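Poly(ADP-ribose) glycohydrolase (Thermomonospora curvata, PDB 3SIG) hydrolyses poly(ADP-ribose), cleaving its ribose-ribose glycosidic links, and is captured here with ADP-ribose in the pocket of a macrodomain-like fold. Local coordinates at residues A31-V34 with A35-V38; V232-T235 with F236-L239; R266-A269 with F270-F274. All coordinates share one frame; numbering follows the deposited sequence.

Interaction 1: A31-V34 with A35-V38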
# COMPACT_ATOMS: atom_id res chain seq x y z
N ALA A 31 -0.52 5.48 21.21
CA ALA A 31 -0.53 4.08 21.61
C ALA A 31 -1.89 3.43 21.38
O ALA A 31 -1.96 2.29 20.90
CB ALA A 31 -0.14 3.92 23.05
N ASP A 32 -2.96 4.11 21.71
CA ASP A 32 -4.28 3.51 21.57
C ASP A 32 -4.59 3.25 20.10
O ASP A 32 -5.09 2.17 19.74
CB ASP A 32 -5.39 4.39 22.17
CG ASP A 32 -5.33 4.48 23.67
OD1 ASP A 32 -4.69 3.62 24.33
OD2 ASP A 32 -5.95 5.44 24.17
N HIS A 33 -4.36 4.22 19.23
CA HIS A 33 -4.65 4.00 17.82
C HIS A 33 -3.76 2.92 17.22
O HIS A 33 -4.25 2.12 16.40
CB HIS A 33 -4.56 5.29 17.05
CG HIS A 33 -5.71 6.20 17.31
ND1 HIS A 33 -5.78 7.48 16.82
CD2 HIS A 33 -6.84 6.00 18.03
CE1 HIS A 33 -6.90 8.04 17.22
NE2 HIS A 33 -7.56 7.17 17.96
N VAL A 34 -2.50 2.85 17.61
CA VAL A 34 -1.61 1.79 17.11
C VAL A 34 -2.12 0.43 17.58
O VAL A 34 -2.21 -0.50 16.79
CB VAL A 34 -0.15 2.03 17.55
CG1 VAL A 34 0.73 0.81 17.25
CG2 VAL A 34 0.39 3.25 16.84
N ALA A 35 -2.44 0.31 18.86
CA ALA A 35 -2.97 -0.95 19.41
C ALA A 35 -4.25 -1.37 18.73
O ALA A 35 -4.42 -2.57 18.44
CB ALA A 35 -3.17 -0.84 20.90
N GLN A 36 -5.13 -0.43 18.42
CA GLN A 36 -6.37 -0.74 17.73
C GLN A 36 -6.06 -1.26 16.33
O GLN A 36 -6.66 -2.23 15.87
CB GLN A 36 -7.28 0.48 17.64
CG GLN A 36 -7.88 0.88 18.97
CD GLN A 36 -8.82 2.05 18.79
OE1 GLN A 36 -9.50 2.16 17.76
NE2 GLN A 36 -8.83 2.97 19.76
N ALA A 37 -5.15 -0.62 15.62
CA ALA A 37 -4.79 -1.07 14.29
C ALA A 37 -4.22 -2.48 14.33
O ALA A 37 -4.57 -3.31 13.49
CB ALA A 37 -3.82 -0.10 13.65
N VAL A 38 -3.35 -2.78 15.29
CA VAL A 38 -2.77 -4.11 15.39
C VAL A 38 -3.85 -5.15 15.69
O VAL A 38 -3.93 -6.18 15.04
CB VAL A 38 -1.68 -4.15 16.49
CG1 VAL A 38 -1.23 -5.58 16.73
CG2 VAL A 38 -0.52 -3.26 16.07

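Interaction 2: V232-T235 with F236-L239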
# COMPACT_ATOMS: atom_id res chain seq x y z
N VAL A 232 0.20 -2.73 -15.67
CA VAL A 232 -0.43 -2.57 -14.36
C VAL A 232 -1.57 -1.53 -14.46
O VAL A 232 -2.66 -1.76 -13.93
CB VAL A 232 0.59 -2.21 -13.26
CG1 VAL A 232 -0.11 -1.98 -11.96
CG2 VAL A 232 1.62 -3.36 -13.13
N ALA A 233 -1.37 -0.44 -15.19
CA ALA A 233 -2.44 0.51 -15.40
C ALA A 233 -3.62 -0.17 -16.10
O ALA A 233 -4.77 0.01 -15.72
CB ALA A 233 -1.96 1.71 -16.21
N GLU A 234 -3.34 -0.96 -17.13
CA GLU A 234 -4.40 -1.67 -17.85
C GLU A 234 -5.14 -2.65 -16.94
O GLU A 234 -6.36 -2.82 -17.07
CB GLU A 234 -3.84 -2.39 -19.09
CG GLU A 234 -4.90 -3.14 -19.86
CD GLU A 234 -5.94 -2.24 -20.46
OE1 GLU A 234 -5.62 -1.10 -20.82
OE2 GLU A 234 -7.10 -2.69 -20.59
N THR A 235 -4.42 -3.27 -16.02
CA THR A 235 -5.02 -4.21 -15.07
C THR A 235 -6.08 -3.49 -14.26
O THR A 235 -7.23 -3.95 -14.15
CB THR A 235 -3.97 -4.81 -14.15
OG1 THR A 235 -3.05 -5.58 -14.93
CG2 THR A 235 -4.55 -5.70 -13.09
N PHE A 236 -5.72 -2.35 -13.68
CA PHE A 236 -6.69 -1.56 -12.91
C PHE A 236 -7.81 -1.04 -13.79
O PHE A 236 -8.97 -1.02 -13.38
CB PHE A 236 -6.04 -0.44 -12.11
CG PHE A 236 -5.23 -0.92 -10.95
CD1 PHE A 236 -5.84 -1.55 -9.88
CD2 PHE A 236 -3.87 -0.67 -10.89
CE1 PHE A 236 -5.08 -1.98 -8.77
CE2 PHE A 236 -3.13 -1.08 -9.78
CZ PHE A 236 -3.74 -1.73 -8.72
N ALA A 237 -7.49 -0.64 -15.02
CA ALA A 237 -8.52 -0.16 -15.93
C ALA A 237 -9.56 -1.21 -16.26
O ALA A 237 -10.76 -0.91 -16.32
CB ALA A 237 -7.90 0.34 -17.24
N GLY A 238 -9.14 -2.44 -16.50
CA GLY A 238 -10.09 -3.50 -16.79
C GLY A 238 -11.03 -3.78 -15.63
O GLY A 238 -12.17 -4.22 -15.84
N LEU A 239 -10.59 -3.52 -14.41
CA LEU A 239 -11.41 -3.72 -13.23
C LEU A 239 -12.35 -2.56 -12.96
O LEU A 239 -13.49 -2.76 -12.49
CB LEU A 239 -10.52 -3.94 -12.00
CG LEU A 239 -9.75 -5.27 -12.05
CD1 LEU A 239 -8.63 -5.28 -10.97
CD2 LEU A 239 -10.63 -6.49 -11.92

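Interaction 3: R266-A269 with F270-F274. With AR6 ([(2R,3S,4R,5R)-5-(6-aminopurin-9-yl)-3,4-dihydroxy-oxolan-2-yl]methyl [hydroxy-[[(2R,3S,4R,5S)-3,4,5-trihydroxyoxolan-2-yl]methoxy]phosphoryl] hydrogen phosphate), chain B.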
# COMPACT_ATOMS: atom_id res chain seq x y z
N ARG A 266 6.42 5.81 -14.87
CA ARG A 266 5.31 5.14 -14.22
C ARG A 266 4.11 6.07 -14.19
O ARG A 266 2.96 5.63 -14.40
CB ARG A 266 5.67 4.69 -12.78
CG ARG A 266 6.30 3.29 -12.69
CD ARG A 266 7.64 3.11 -13.33
NE ARG A 266 8.70 3.99 -12.84
CZ ARG A 266 9.91 3.60 -12.46
NH1 ARG A 266 10.23 2.32 -12.39
NH2 ARG A 266 10.82 4.51 -12.12
N HIS A 267 4.35 7.34 -13.90
CA HIS A 267 3.28 8.31 -13.85
C HIS A 267 2.72 8.50 -15.24
O HIS A 267 1.50 8.55 -15.41
CB HIS A 267 3.76 9.64 -13.26
CG HIS A 267 2.73 10.72 -13.37
ND1 HIS A 267 2.64 11.54 -14.48
CD2 HIS A 267 1.72 11.09 -12.55
CE1 HIS A 267 1.62 12.36 -14.33
NE2 HIS A 267 1.05 12.12 -13.17
N ALA A 268 3.59 8.60 -16.23
CA ALA A 268 3.13 8.80 -17.60
C ALA A 268 2.21 7.68 -18.07
O ALA A 268 1.23 7.93 -18.75
CB ALA A 268 4.32 8.94 -18.52
N ALA A 269 2.50 6.43 -17.72
CA ALA A 269 1.68 5.30 -18.16
C ALA A 269 0.28 5.39 -17.56
O ALA A 269 -0.71 5.12 -18.24
CB ALA A 269 2.33 3.99 -17.77
N PHE A 270 0.20 5.77 -16.29
CA PHE A 270 -1.10 5.91 -15.65
C PHE A 270 -1.86 7.12 -16.18
O PHE A 270 -3.07 7.03 -16.44
CB PHE A 270 -0.98 5.94 -14.13
CG PHE A 270 -0.85 4.57 -13.53
CD1 PHE A 270 -1.95 3.94 -12.95
CD2 PHE A 270 0.34 3.87 -13.60
CE1 PHE A 270 -1.82 2.65 -12.44
CE2 PHE A 270 0.44 2.58 -13.11
CZ PHE A 270 -0.64 1.98 -12.52
N ALA A 271 -1.16 8.23 -16.42
CA ALA A 271 -1.78 9.44 -16.97
C ALA A 271 -2.37 9.14 -18.34
O ALA A 271 -3.47 9.59 -18.66
CB ALA A 271 -0.77 10.59 -17.07
N ARG A 272 -1.66 8.37 -19.14
CA ARG A 272 -2.15 8.02 -20.47
C ARG A 272 -3.41 7.18 -20.39
O ARG A 272 -4.36 7.37 -21.14
CB ARG A 272 -1.10 7.26 -21.26
CG ARG A 272 0.02 8.17 -21.76
CD ARG A 272 0.88 7.50 -22.82
NE ARG A 272 1.66 6.39 -22.27
CZ ARG A 272 2.82 6.54 -21.63
NH1 ARG A 272 3.34 7.75 -21.44
NH2 ARG A 272 3.45 5.48 -21.18
N ARG A 273 -3.43 6.23 -19.47
CA ARG A 273 -4.55 5.30 -19.45
C ARG A 273 -5.79 5.91 -18.81
O ARG A 273 -6.91 5.62 -19.27
CB ARG A 273 -4.16 4.01 -18.72
CG ARG A 273 -5.26 2.92 -18.68
CD ARG A 273 -5.62 2.53 -20.11
NE ARG A 273 -6.79 1.65 -20.25
CZ ARG A 273 -8.05 2.06 -20.31
NH1 ARG A 273 -8.34 3.34 -20.15
NH2 ARG A 273 -9.03 1.19 -20.46
N PHE A 274 -5.63 6.75 -17.81
CA PHE A 274 -6.75 7.28 -17.03
C PHE A 274 -6.97 8.77 -17.22
O PHE A 274 -7.95 9.31 -16.70
CB PHE A 274 -6.55 6.98 -15.55
CG PHE A 274 -6.61 5.51 -15.21
CD1 PHE A 274 -7.83 4.86 -15.11
CD2 PHE A 274 -5.45 4.79 -14.99
CE1 PHE A 274 -7.89 3.53 -14.80
CE2 PHE A 274 -5.49 3.45 -14.69
CZ PHE A 274 -6.71 2.81 -14.59
N1 AR6 B . 4.15 7.11 -3.52
C2 AR6 B . 3.64 6.86 -4.72
N3 AR6 B . 4.30 6.25 -5.75
C4 AR6 B . 5.56 5.88 -5.44
C5 AR6 B . 6.15 6.12 -4.15
C6 AR6 B . 5.36 6.75 -3.22
N6 AR6 B . 5.89 7.03 -1.96
N7 AR6 B . 7.48 5.56 -4.21
C8 AR6 B . 7.63 5.10 -5.41
N9 AR6 B . 6.54 5.24 -6.21
PA AR6 B . 7.96 0.45 -5.50
PB AR6 B . 7.21 -2.37 -6.13
C1' AR6 B . 6.27 4.85 -7.59
O1A AR6 B . 9.21 0.26 -6.30
O1B AR6 B . 5.86 -3.01 -5.87
C1D AR6 B . 9.97 -2.35 -1.53
O1D AR6 B . 11.29 -2.54 -1.08
C2' AR6 B . 7.51 4.73 -8.45
O2' AR6 B . 7.22 5.12 -9.76
O2A AR6 B . 8.09 0.91 -4.07
O2B AR6 B . 7.72 -2.32 -7.53
C2D AR6 B . 9.14 -3.41 -0.93
O2D AR6 B . 9.28 -3.63 0.43
C3' AR6 B . 7.79 3.27 -8.40
O3' AR6 B . 8.43 2.82 -9.55
O3A AR6 B . 7.08 -0.87 -5.58
C3D AR6 B . 9.14 -4.50 -1.91
O3D AR6 B . 10.25 -5.28 -1.55
C4' AR6 B . 6.44 2.63 -8.25
O4' AR6 B . 5.61 3.61 -7.68
C4D AR6 B . 9.32 -3.78 -3.20
O4D AR6 B . 9.93 -2.53 -2.93
C5' AR6 B . 6.41 1.35 -7.43
O5' AR6 B . 6.99 1.56 -6.15
C5D AR6 B . 8.02 -3.57 -3.97
O5D AR6 B . 8.34 -3.03 -5.23

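Interaction 1: A31-V34 with A35-V38
Val34 and Val38 meet one helical turn apart, on the side of the short helix 31-39 that faces helix 121-125. The contact is local and runs along a single helix.

Its framework is a ladder of four backbone hydrogen bonds from residue i+4 back to residue i. Ala35 N donates to Ala31 O at 2.9 Å and Gln36 N to Asp32 O at 2.9 Å. Ala37 N reaches His33 O at 3.0 Å, and Val38 N reaches Val34 O in the same way. All four bonds are close to straight. This is regular alpha-helix with no break at the join.

The apolar contact is small. Val34 CG1 and Val38 CG2 approach to 4.4 Å. In Val34, CG1 stands anti to the backbone N (chi1 170°). In Val38 the touching branch, CG2, lies beside the backbone N, and it also rests 3.3 Å from Val34 O. Both valines pack on Ala123 of helix 121-125. Ala37 turns to Val153 of strand 147-157.

The polar side chains make a looser pair. His33 and Gln36 lie side by side and point the same way. The Gln36 amide nitrogen NE2 sits at the edge of the imidazole, near its plane, 4.0 Å from His33 CD2. The amide and the ring are nearly perpendicular, 82° apart. Gln36 CG leans against Asp32 O at 3.2 Å, and the chain runs extended beyond it. His33 and Gln36 also touch Arg169 of strand 163-175.

The chemistry is that of an amphipathic helix laid against the sheet. Main-chain bonds supply the order along it, the valines and Ala37 meet the protein, and Asp32 and Gln36 keep their polar groups on the exposed side.

Interaction 2: V232-T235 with F236-L239
Val232 O accepts from Phe236 N at 3.1 Å, the first of three good i to i+4 bonds of helix 229-240, while the fourth, Leu239 N to Thr235 O, is weak at 3.4 Å and 141°. Leu239 N also makes a weak bond to Phe236 O, so the winding is less regular near the end of the helix.

The main side-chain contact joins Val232 and Phe236, which lie side by side. Val232 CG1 touches ring atom CE2 of Phe236 at 3.8 Å. The Phe236 ring swings back along the helix because CG is anti to its carbonyl carbon (chi1 -71°). This brings CD2 within 3.4 Å of Val232 O. One turn on, Leu239 CG comes to 3.5 Å from Thr235 O. OG1 of Thr235 is hydrogen-bonded to Gln231 O, one turn earlier. The Glu234 chain bends at chi2 (64°), which brings its carboxylate back alongside Ala237, and OE1 forms a salt bridge with Arg273 NE.

This is the helix of a beta-alpha-beta unit, connecting the parallel strands 214-217 and 252-256. Thr235, Phe236 and Leu239 pack against helix 189-209, through Leu196, Ala200 and Leu204. On another flank, Val232 and Ala233 meet Phe270, and Ala233 and Ala237 meet Arg273, both of helix 265-273.

Interaction 3: R266-A269 with F270-F274
The Arg266 guanidinium carries the ADP-ribose hydroxyl O3' over one face, 3.2 Å above its plane and over its centre, and CZ is 3.4 Å from O3'. The Phe270 ring receives Arg266 O at its edge, in plane, with CD2 3.3 Å from that oxygen. The Arg272 guanidinium has Ala268 O and Ala269 CA over one face, both offset toward the rim. Arg273 CG lies over one face of the Phe274 ring, also toward its rim. This is the C-terminal helix 265-273 of a macrodomain-like fold, and Arg266 belongs to its ADP-ribose pocket.

The chain of Arg266 is bent at chi2 and chi3, which lays it along the O2' and O3' hydroxyls of the adenosine ribose. Its CB lies 3.4 Å from O2' of the ligand. Asp259 forms a salt bridge with NE, and Cys222 O accepts from NH1. These two partners probably fix the rotation of the guanidinium, with one face against O3'.

Phe270 and Phe274 both reach Phe255 of strand 252-256 and Val69 of strand 66-70, so the two rings pack at the 66-70 edge of the sheet. Arg272 instead doubles back over its own helix, with its chain bent at chi3.

The backbone ladder starts with a weak bond, Phe270 N to Arg266 O. Firmer ones follow, such as Ala271 N to His267 O at 2.9 Å. At the last modelled residue, Phe274 N is hydrogen-bonded to Phe270 O at 2.9 Å. On the outer side, Arg272 NH1 comes to 3.3 Å from the methyl CB of Ala268.

Interactions 2 and 3 are neighbours, with centres about 11 Å apart. Their helices, 229-240 and 265-273, are joined by the salt bridge of Glu234 and Arg273, and the Phe274 ring packs on Ala237. Interaction 1 lies on the opposite side of the chain's centre, about 34 Å from interaction 2 and 36 Å from interaction 3, centre to centre. Interaction 2 is mostly buried and apolar. Interactions 1 and 3 are partly buried, each with a packed side and an exposed polar side. Interaction 3 alone touches ADP-ribose, through Arg266. Interaction 1 packs on strands 147-157 and 163-175, toward the 42-44 edge of the sheet, whereas interaction 3 meets 252-256 and 66-70 at the other.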